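Antigen MTB48, Mycobacterial protein (Mycobacterium smegmatis, PDB 4WJ1) belongs to the ESX-1 type VII secretion system and is probably involved in DNA conjugation, at least in the recipient strain. Local coordinates at residues G14-A19 against A73-A78; S24-G29 against E171-H176; D37-T42 against A143-S148. All coordinates share one frame; numbering follows the deposited sequence.

From the N terminus, helix 12-22 comes first, and contact 1 closes the first loop when helix 40-96 runs back past it. The loop that follows helix 12-22 makes contact 2 with helix 154-178, closing the longest loop and joining the PE part to the PPE part. Contact 3 starts at the head of helix 40-96 and closes another long loop at helix 139-147, a second PE-to-PPE tie. Along the sequence contact 1 crosses both of the others, whereas contact 3 falls within the span enclosed by contact 2. Contacts 1 and 2 touch, K18 NZ lying 2.9 Å from H176 O, a probable hydrogen bond. Contacts 1 and 3 sit on opposite sides of the chain's centre, their own centres 55 Å apart.

Contact 1. Residues G14-A19 against A73-A78; sequences GLERKA and AIRAAA
I74 sits at the middle of this contact, where its CG2 methyl, anti to the backbone N, points into the turn between L15 and A19 of helix 12-22. CG2 rests against A19 CB at 3.8 Å and comes within 3.3 Å of L15 O, a carbonyl already taken up by the backbone N of A19. The other branch of I74 reaches K18, CD1 lying 3.8 Å from K18 CG. L15 works one turn away: its CD1 meets A78 CB at 3.7 Å, while its CB faces both I74 CG2 and A78 CB. As side chains A19 and A78 offer only their CB methyls to the interface, and the axes of segments 14-19 and 73-78 come within 9.1 Å as they run antiparallel at 166°. C192 and Q196 of helix 187-230 also touch I74, while L15 reaches W184, of the W-x-G motif, and Y81, whose position matches the tyrosine of the YxxxD/E-type export signal of this family.

Farther out the packing turns polar. R75, extended from CG to NE, brings its guanidinium across A19, whose CB lies over the centre of one face, 3.6 Å from R75 CZ. E16 bends at chi2 to meet the edge of that group. The carboxylate and guanidinium planes are only 14° apart, and R75 NE gives a nearly straight bond (163°) of 2.6 Å to the syn lone pair of E16 OE2. A weak companion joins R75 NH2 to E16 OE1 at 3.3 Å. Because NH2 also bridges to E23, the arginine is shared by two acids of the N-terminal segment. The charge of R75 is thus probably well balanced at the rim, with the hairpin of the PE domain held by apolar packing inside and a salt bridge along its exposed border.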
loop_
_atom_site.group_PDB
_atom_site.type_symbol
_atom_site.label_atom_id
_atom_site.label_comp_id
_atom_site.label_asym_id
_atom_site.label_seq_id
_atom_site.Cartn_x
_atom_site.Cartn_y
_atom_site.Cartn_z
ATOM N N GLY A 14 28.715 1.219 12.489
ATOM C CA GLY A 14 27.942 1.914 11.479
ATOM C C GLY A 14 27.112 0.951 10.652
ATOM O O GLY A 14 25.997 1.276 10.229
ATOM N N LEU A 15 27.644 -0.245 10.421
ATOM C CA LEU A 15 26.901 -1.247 9.674
ATOM C C LEU A 15 25.724 -1.773 10.511
ATOM O O LEU A 15 24.642 -2.001 9.977
ATOM C CB LEU A 15 27.808 -2.390 9.230
ATOM C CG LEU A 15 28.942 -2.078 8.238
ATOM C CD1 LEU A 15 29.726 -3.332 7.927
ATOM C CD2 LEU A 15 28.438 -1.474 6.955
ATOM N N GLU A 16 25.930 -1.958 11.814
ATOM C CA GLU A 16 24.821 -2.322 12.700
ATOM C C GLU A 16 23.729 -1.272 12.675
ATOM O O GLU A 16 22.570 -1.604 12.440
ATOM C CB GLU A 16 25.279 -2.508 14.144
ATOM C CG GLU A 16 25.212 -3.940 14.637
ATOM C CD GLU A 16 23.915 -4.631 14.288
ATOM O OE1 GLU A 16 22.841 -4.120 14.660
ATOM O OE2 GLU A 16 23.973 -5.693 13.632
ATOM N N ARG A 17 24.098 -0.016 12.922
ATOM C CA ARG A 17 23.132 1.081 12.912
ATOM C C ARG A 17 22.300 1.027 11.642
ATOM O O ARG A 17 21.089 1.189 11.688
ATOM C CB ARG A 17 23.825 2.448 13.036
ATOM C CG ARG A 17 24.084 2.917 14.477
ATOM C CD ARG A 17 25.367 3.774 14.626
ATOM N NE ARG A 17 25.686 4.579 13.440
ATOM C CZ ARG A 17 26.867 5.161 13.209
ATOM N NH1 ARG A 17 27.864 5.038 14.081
ATOM N NH2 ARG A 17 27.056 5.875 12.104
ATOM N N LYS A 18 22.939 0.757 10.513
ATOM C CA LYS A 18 22.223 0.729 9.242
ATOM C C LYS A 18 21.322 -0.483 9.095
ATOM O O LYS A 18 20.224 -0.376 8.547
ATOM C CB LYS A 18 23.184 0.754 8.067
ATOM C CG LYS A 18 22.478 1.015 6.762
ATOM C CD LYS A 18 22.134 2.492 6.636
ATOM C CE LYS A 18 20.756 2.699 6.059
ATOM N NZ LYS A 18 19.793 2.974 7.110
ATOM N N ALA A 19 21.795 -1.642 9.543
ATOM C CA ALA A 19 20.966 -2.834 9.476
ATOM C C ALA A 19 19.764 -2.598 10.384
ATOM O O ALA A 19 18.635 -2.974 10.076
ATOM C CB ALA A 19 21.742 -4.066 9.898
ATOM N N ALA A 73 21.707 -8.752 4.821
ATOM C CA ALA A 73 22.813 -8.668 3.881
ATOM C C ALA A 73 23.908 -7.799 4.474
ATOM O O ALA A 73 25.088 -8.132 4.399
ATOM C CB ALA A 73 22.340 -8.115 2.563
ATOM N N ILE A 74 23.500 -6.694 5.090
ATOM C CA ILE A 74 24.437 -5.795 5.744
ATOM C C ILE A 74 25.147 -6.527 6.872
ATOM O O ILE A 74 26.365 -6.450 7.000
ATOM C CB ILE A 74 23.726 -4.540 6.269
ATOM C CG1 ILE A 74 23.435 -3.586 5.110
ATOM C CG2 ILE A 74 24.559 -3.824 7.287
ATOM C CD1 ILE A 74 22.413 -2.499 5.454
ATOM N N ARG A 75 24.394 -7.279 7.670
ATOM C CA ARG A 75 25.014 -8.036 8.750
ATOM C C ARG A 75 25.923 -9.147 8.240
ATOM O O ARG A 75 26.883 -9.521 8.914
ATOM C CB ARG A 75 23.954 -8.622 9.669
ATOM C CG ARG A 75 23.141 -7.537 10.348
ATOM C CD ARG A 75 22.550 -8.001 11.634
ATOM N NE ARG A 75 22.002 -6.858 12.336
ATOM C CZ ARG A 75 20.724 -6.505 12.294
ATOM N NH1 ARG A 75 19.851 -7.226 11.594
ATOM N NH2 ARG A 75 20.323 -5.434 12.959
ATOM N N ALA A 76 25.631 -9.680 7.059
ATOM C CA ALA A 76 26.477 -10.736 6.510
ATOM C C ALA A 76 27.804 -10.110 6.083
ATOM O O ALA A 76 28.877 -10.650 6.338
ATOM C CB ALA A 76 25.796 -11.433 5.358
ATOM N N ALA A 77 27.715 -8.943 5.459
ATOM C CA ALA A 77 28.892 -8.160 5.128
ATOM C C ALA A 77 29.724 -7.886 6.375
ATOM O O ALA A 77 30.919 -8.162 6.408
ATOM C CB ALA A 77 28.485 -6.854 4.463
ATOM N N ALA A 78 29.081 -7.348 7.402
ATOM C CA ALA A 78 29.766 -6.997 8.641
ATOM C C ALA A 78 30.460 -8.215 9.224
ATOM O O ALA A 78 31.562 -8.115 9.765
ATOM C CB ALA A 78 28.773 -6.397 9.667
#

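Contact 2. Residues S24-G29 against E171-H176; sequences STRPEG and EGHGRH
H173 and H176 of helix 154-178 receive S24 and R26 from the loop that follows helix 12-22, so that a non-helical strip of the PE domain lies along a PPE-domain helix in this elongated PE-PPE helical bundle. The buried, close-packed part is around H173. Its CG stands anti to the backbone N (chi1 -172°), which carries the imidazole out from the helix against the loop backbone. R26 CB lies over one face, 3.9 Å from the centroid of the H173 ring and 20° off its normal, a CH-pi contact displaced toward the CE1 and NE2 side. At the rim, in the ring plane, the carbonyl S24 O lies 3.3 Å from H173 CE1. W203 and F177 add edge-to-face contacts, so H173 is buried among aromatic and aliphatic neighbours.

The chain of R26 bends at chi3. Its CD still skirts the ring, 4.1 Å from H173 CD2; past it the chain turns off to a salt bridge with D64 of helix 40-96. R26 NE stays 5.0 Å from H173 NE2, and because D64 balances the arginine, any electrostatic effect on the histidine is probably modest.

The loose, solvent side belongs to T25 and P27. T25, between the two contact residues, points away from the helix; P27 lies beyond R26 on the outer side of the loop, though P27 O accepts a hydrogen bond from Y166. H176 is also partly exposed, yet its stack with S24 is close and well centred. The OG of that serine is hydrogen-bonded to E21 O of helix 12-22. Here the CH-pi geometry is almost vertical: S24 CB stands 3.7 Å from the centroid of the H176 ring, 6° from the normal.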
loop_
_atom_site.group_PDB
_atom_site.type_symbol
_atom_site.label_atom_id
_atom_site.label_comp_id
_atom_site.label_asym_id
_atom_site.label_seq_id
_atom_site.Cartn_x
_atom_site.Cartn_y
_atom_site.Cartn_z
ATOM N N SER A 24 13.439 -0.951 10.813
ATOM C CA SER A 24 12.500 -0.029 11.426
ATOM C C SER A 24 11.068 -0.512 11.245
ATOM O O SER A 24 10.646 -0.850 10.145
ATOM C CB SER A 24 12.650 1.376 10.838
ATOM O OG SER A 24 13.850 1.987 11.270
ATOM N N THR A 25 10.326 -0.555 12.339
ATOM C CA THR A 25 8.948 -0.994 12.279
ATOM C C THR A 25 8.113 -0.019 11.492
ATOM O O THR A 25 8.108 1.173 11.770
ATOM C CB THR A 25 8.364 -1.154 13.661
ATOM O OG1 THR A 25 9.152 -2.106 14.368
ATOM C CG2 THR A 25 6.940 -1.675 13.567
ATOM N N ARG A 26 7.432 -0.537 10.482
ATOM C CA ARG A 26 6.474 0.251 9.724
ATOM C C ARG A 26 5.195 0.375 10.556
ATOM O O ARG A 26 4.700 -0.627 11.066
ATOM C CB ARG A 26 6.196 -0.411 8.379
ATOM C CG ARG A 26 5.204 0.310 7.514
ATOM C CD ARG A 26 5.167 -0.324 6.148
ATOM N NE ARG A 26 4.875 -1.755 6.207
ATOM C CZ ARG A 26 3.640 -2.256 6.169
ATOM N NH1 ARG A 26 2.598 -1.436 6.089
ATOM N NH2 ARG A 26 3.439 -3.566 6.216
ATOM N N PRO A 27 4.681 1.606 10.732
ATOM C CA PRO A 27 3.457 1.790 11.521
ATOM C C PRO A 27 2.299 0.996 10.947
ATOM O O PRO A 27 2.234 0.815 9.726
ATOM C CB PRO A 27 3.188 3.294 11.416
ATOM C CG PRO A 27 4.534 3.890 11.150
ATOM C CD PRO A 27 5.237 2.892 10.275
ATOM N N GLU A 28 1.417 0.526 11.822
ATOM C CA GLU A 28 0.216 -0.182 11.420
ATOM C C GLU A 28 -0.592 0.617 10.407
ATOM O O GLU A 28 -0.851 1.799 10.608
ATOM C CB GLU A 28 -0.642 -0.490 12.644
ATOM C CG GLU A 28 -0.408 -1.872 13.226
ATOM C CD GLU A 28 -0.967 -2.971 12.339
ATOM O OE1 GLU A 28 -2.165 -2.881 11.970
ATOM O OE2 GLU A 28 -0.208 -3.915 12.008
ATOM N N GLY A 29 -0.989 -0.041 9.321
ATOM C CA GLY A 29 -1.728 0.598 8.247
ATOM C C GLY A 29 -3.209 0.844 8.514
ATOM O O GLY A 29 -3.720 0.641 9.629
ATOM N N GLU A 171 6.142 7.434 2.805
ATOM C CA GLU A 171 7.226 8.305 2.357
ATOM C C GLU A 171 8.258 8.457 3.463
ATOM O O GLU A 171 9.465 8.379 3.224
ATOM C CB GLU A 171 6.684 9.669 1.958
ATOM C CG GLU A 171 5.759 9.612 0.771
ATOM C CD GLU A 171 5.147 10.945 0.472
ATOM O OE1 GLU A 171 5.132 11.801 1.388
ATOM O OE2 GLU A 171 4.690 11.138 -0.677
ATOM N N GLY A 172 7.772 8.663 4.683
ATOM C CA GLY A 172 8.645 8.756 5.838
ATOM C C GLY A 172 9.397 7.458 6.043
ATOM O O GLY A 172 10.601 7.442 6.317
ATOM N N HIS A 173 8.677 6.356 5.894
ATOM C CA HIS A 173 9.262 5.057 6.115
ATOM C C HIS A 173 10.396 4.803 5.120
ATOM O O HIS A 173 11.383 4.176 5.461
ATOM C CB HIS A 173 8.200 3.967 5.999
ATOM C CG HIS A 173 8.690 2.605 6.401
ATOM N ND1 HIS A 173 9.134 2.328 7.677
ATOM C CD2 HIS A 173 8.812 1.466 5.693
ATOM C CE1 HIS A 173 9.500 1.057 7.736
ATOM N NE2 HIS A 173 9.322 0.511 6.555
ATOM N N GLY A 174 10.240 5.298 3.895
ATOM C CA GLY A 174 11.256 5.140 2.870
ATOM C C GLY A 174 12.579 5.746 3.291
ATOM O O GLY A 174 13.632 5.243 2.931
ATOM N N ARG A 175 12.527 6.813 4.081
ATOM C CA ARG A 175 13.739 7.553 4.419
ATOM C C ARG A 175 14.654 6.770 5.350
ATOM O O ARG A 175 15.822 7.111 5.486
ATOM C CB ARG A 175 13.383 8.906 5.041
ATOM C CG ARG A 175 12.596 9.808 4.099
ATOM C CD ARG A 175 12.306 11.178 4.698
ATOM N NE ARG A 175 11.365 11.921 3.860
ATOM C CZ ARG A 175 10.088 12.155 4.170
ATOM N NH1 ARG A 175 9.578 11.725 5.311
ATOM N NH2 ARG A 175 9.312 12.836 3.340
ATOM N N HIS A 176 14.137 5.716 5.984
ATOM C CA HIS A 176 14.989 4.859 6.817
ATOM C C HIS A 176 16.038 4.153 5.965
ATOM O O HIS A 176 17.038 3.662 6.485
ATOM C CB HIS A 176 14.165 3.808 7.579
ATOM C CG HIS A 176 13.296 4.384 8.663
ATOM N ND1 HIS A 176 13.808 4.903 9.833
ATOM C CD2 HIS A 176 11.952 4.515 8.749
ATOM C CE1 HIS A 176 12.817 5.339 10.592
ATOM N NE2 HIS A 176 11.681 5.121 9.957
#

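Contact 3. Residues D37-T42 against A143-S148; sequences DELATT and ARIIHS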
loop_
_atom_site.group_PDB
_atom_site.type_symbol
_atom_site.label_atom_id
_atom_site.label_comp_id
_atom_site.label_asym_id
_atom_site.label_seq_id
_atom_site.Cartn_x
_atom_site.Cartn_y
_atom_site.Cartn_z
ATOM N N ASP A 37 -24.282 1.246 1.576
ATOM C CA ASP A 37 -25.615 0.717 1.309
ATOM C C ASP A 37 -25.502 -0.560 0.491
ATOM O O ASP A 37 -24.402 -0.978 0.143
ATOM C CB ASP A 37 -26.471 1.749 0.568
ATOM C CG ASP A 37 -25.833 2.204 -0.747
ATOM O OD1 ASP A 37 -25.698 1.367 -1.671
ATOM O OD2 ASP A 37 -25.466 3.401 -0.859
ATOM N N GLU A 38 -26.639 -1.158 0.159
ATOM C CA GLU A 38 -26.665 -2.466 -0.498
ATOM C C GLU A 38 -26.940 -2.396 -1.999
ATOM O O GLU A 38 -27.233 -3.414 -2.612
ATOM C CB GLU A 38 -27.718 -3.363 0.156
ATOM C CG GLU A 38 -27.426 -3.729 1.584
ATOM C CD GLU A 38 -26.206 -4.609 1.701
ATOM O OE1 GLU A 38 -26.101 -5.572 0.917
ATOM O OE2 GLU A 38 -25.347 -4.336 2.566
ATOM N N LEU A 39 -26.868 -1.206 -2.588
ATOM C CA LEU A 39 -26.984 -1.082 -4.036
ATOM C C LEU A 39 -25.899 -1.901 -4.718
ATOM O O LEU A 39 -24.783 -2.025 -4.202
ATOM C CB LEU A 39 -26.880 0.374 -4.479
ATOM C CG LEU A 39 -28.027 1.275 -4.070
ATOM C CD1 LEU A 39 -27.662 2.721 -4.355
ATOM C CD2 LEU A 39 -29.285 0.863 -4.819
ATOM N N ALA A 40 -26.231 -2.448 -5.884
ATOM C CA ALA A 40 -25.296 -3.287 -6.622
ATOM C C ALA A 40 -24.066 -2.480 -7.013
ATOM O O ALA A 40 -22.945 -2.948 -6.870
ATOM C CB ALA A 40 -25.964 -3.885 -7.851
ATOM N N THR A 41 -24.287 -1.265 -7.498
ATOM C CA THR A 41 -23.198 -0.353 -7.841
ATOM C C THR A 41 -22.310 -0.122 -6.629
ATOM O O THR A 41 -21.089 -0.189 -6.726
ATOM C CB THR A 41 -23.746 1.004 -8.363
ATOM O OG1 THR A 41 -24.391 0.806 -9.622
ATOM C CG2 THR A 41 -22.646 2.015 -8.552
ATOM N N THR A 42 -22.923 0.130 -5.480
ATOM C CA THR A 42 -22.162 0.356 -4.265
ATOM C C THR A 42 -21.312 -0.859 -3.905
ATOM O O THR A 42 -20.156 -0.713 -3.556
ATOM C CB THR A 42 -23.076 0.703 -3.103
ATOM O OG1 THR A 42 -23.673 1.989 -3.336
ATOM C CG2 THR A 42 -22.287 0.732 -1.794
ATOM N N ALA A 143 -34.797 4.038 -2.759
ATOM C CA ALA A 143 -34.721 5.007 -1.671
ATOM C C ALA A 143 -34.554 4.275 -0.342
ATOM O O ALA A 143 -33.755 4.674 0.506
ATOM C CB ALA A 143 -35.962 5.894 -1.655
ATOM N N ARG A 144 -35.298 3.184 -0.191
ATOM C CA ARG A 144 -35.262 2.358 1.007
ATOM C C ARG A 144 -33.869 1.798 1.230
ATOM O O ARG A 144 -33.322 1.866 2.331
ATOM C CB ARG A 144 -36.280 1.221 0.884
ATOM C CG ARG A 144 -36.567 0.436 2.160
ATOM C CD ARG A 144 -38.016 0.657 2.602
ATOM N NE ARG A 144 -38.915 0.682 1.448
ATOM C CZ ARG A 144 -40.127 1.228 1.450
ATOM N NH1 ARG A 144 -40.600 1.806 2.549
ATOM N NH2 ARG A 144 -40.866 1.202 0.346
ATOM N N ILE A 145 -33.300 1.233 0.171
ATOM C CA ILE A 145 -31.977 0.634 0.236
ATOM C C ILE A 145 -30.942 1.694 0.578
ATOM O O ILE A 145 -30.092 1.491 1.445
ATOM C CB ILE A 145 -31.617 -0.047 -1.093
ATOM C CG1 ILE A 145 -32.433 -1.315 -1.274
ATOM C CG2 ILE A 145 -30.123 -0.366 -1.174
ATOM C CD1 ILE A 145 -32.346 -1.851 -2.659
ATOM N N ILE A 146 -31.025 2.834 -0.105
ATOM C CA ILE A 146 -30.098 3.933 0.134
ATOM C C ILE A 146 -30.186 4.422 1.583
ATOM O O ILE A 146 -29.168 4.614 2.253
ATOM C CB ILE A 146 -30.370 5.108 -0.838
ATOM C CG1 ILE A 146 -29.961 4.713 -2.254
ATOM C CG2 ILE A 146 -29.596 6.347 -0.434
ATOM C CD1 ILE A 146 -30.507 5.626 -3.313
ATOM N N HIS A 147 -31.401 4.603 2.090
ATOM C CA HIS A 147 -31.521 5.286 3.365
ATOM C C HIS A 147 -31.537 4.356 4.571
ATOM O O HIS A 147 -31.416 4.816 5.701
ATOM C CB HIS A 147 -32.739 6.196 3.343
ATOM C CG HIS A 147 -32.528 7.416 2.500
ATOM N ND1 HIS A 147 -32.063 8.601 3.012
ATOM C CD2 HIS A 147 -32.665 7.604 1.160
ATOM C CE1 HIS A 147 -31.931 9.485 2.028
ATOM N NE2 HIS A 147 -32.290 8.899 0.902
ATOM N N SER A 148 -31.602 3.051 4.336
ATOM C CA SER A 148 -31.488 2.115 5.442
ATOM C C SER A 148 -30.014 1.866 5.769
ATOM O O SER A 148 -29.675 1.231 6.766
ATOM C CB SER A 148 -32.207 0.806 5.123
ATOM O OG SER A 148 -31.384 -0.031 4.343
HETATM O O HOH W 1 -26.602 5.107 1.712
HETATM O O HOH W 2 -28.737 -0.605 2.085
#
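I145 is the first residue of helix 139-147 to touch the turn at D37-L39. Its CG2 methyl, anti to the backbone N, packs against the loop backbone, 3.6 Å from L39 N, and also meets the side chain of L39, 3.9 Å from CG. The carbonyl of I145 faces the same way: a water donates to I145 O at 2.6 Å and accepts from E38 N at 2.9 Å, bridging the two backbones.

I146 follows, on the buried flank. L39 CD1 meets I146 CG1 at 3.7 Å, and L227 of helix 187-230 touches both residues; L266 and Y269 cover L39 further. I146 O takes a 2.7 Å bond from a second water, which also donates, at 3.3 Å, to D37 OD2.

That aspartate is busy. Its CG is wedged between the backbone N and the carbonyl carbon (chi1 57°), which lets OD1 use its anti lone pair to accept from L39 N at 3.0 Å, an Asx turn just ahead of helix 40-96. OD2 is also hydrogen-bonded to H224 NE2. No direct hydrogen bond joins the two segments, so between 37-42 and 143-148 the link consists of aliphatic packing and two bridging waters, while the carboxylate of D37, buried, is probably steadied by H224.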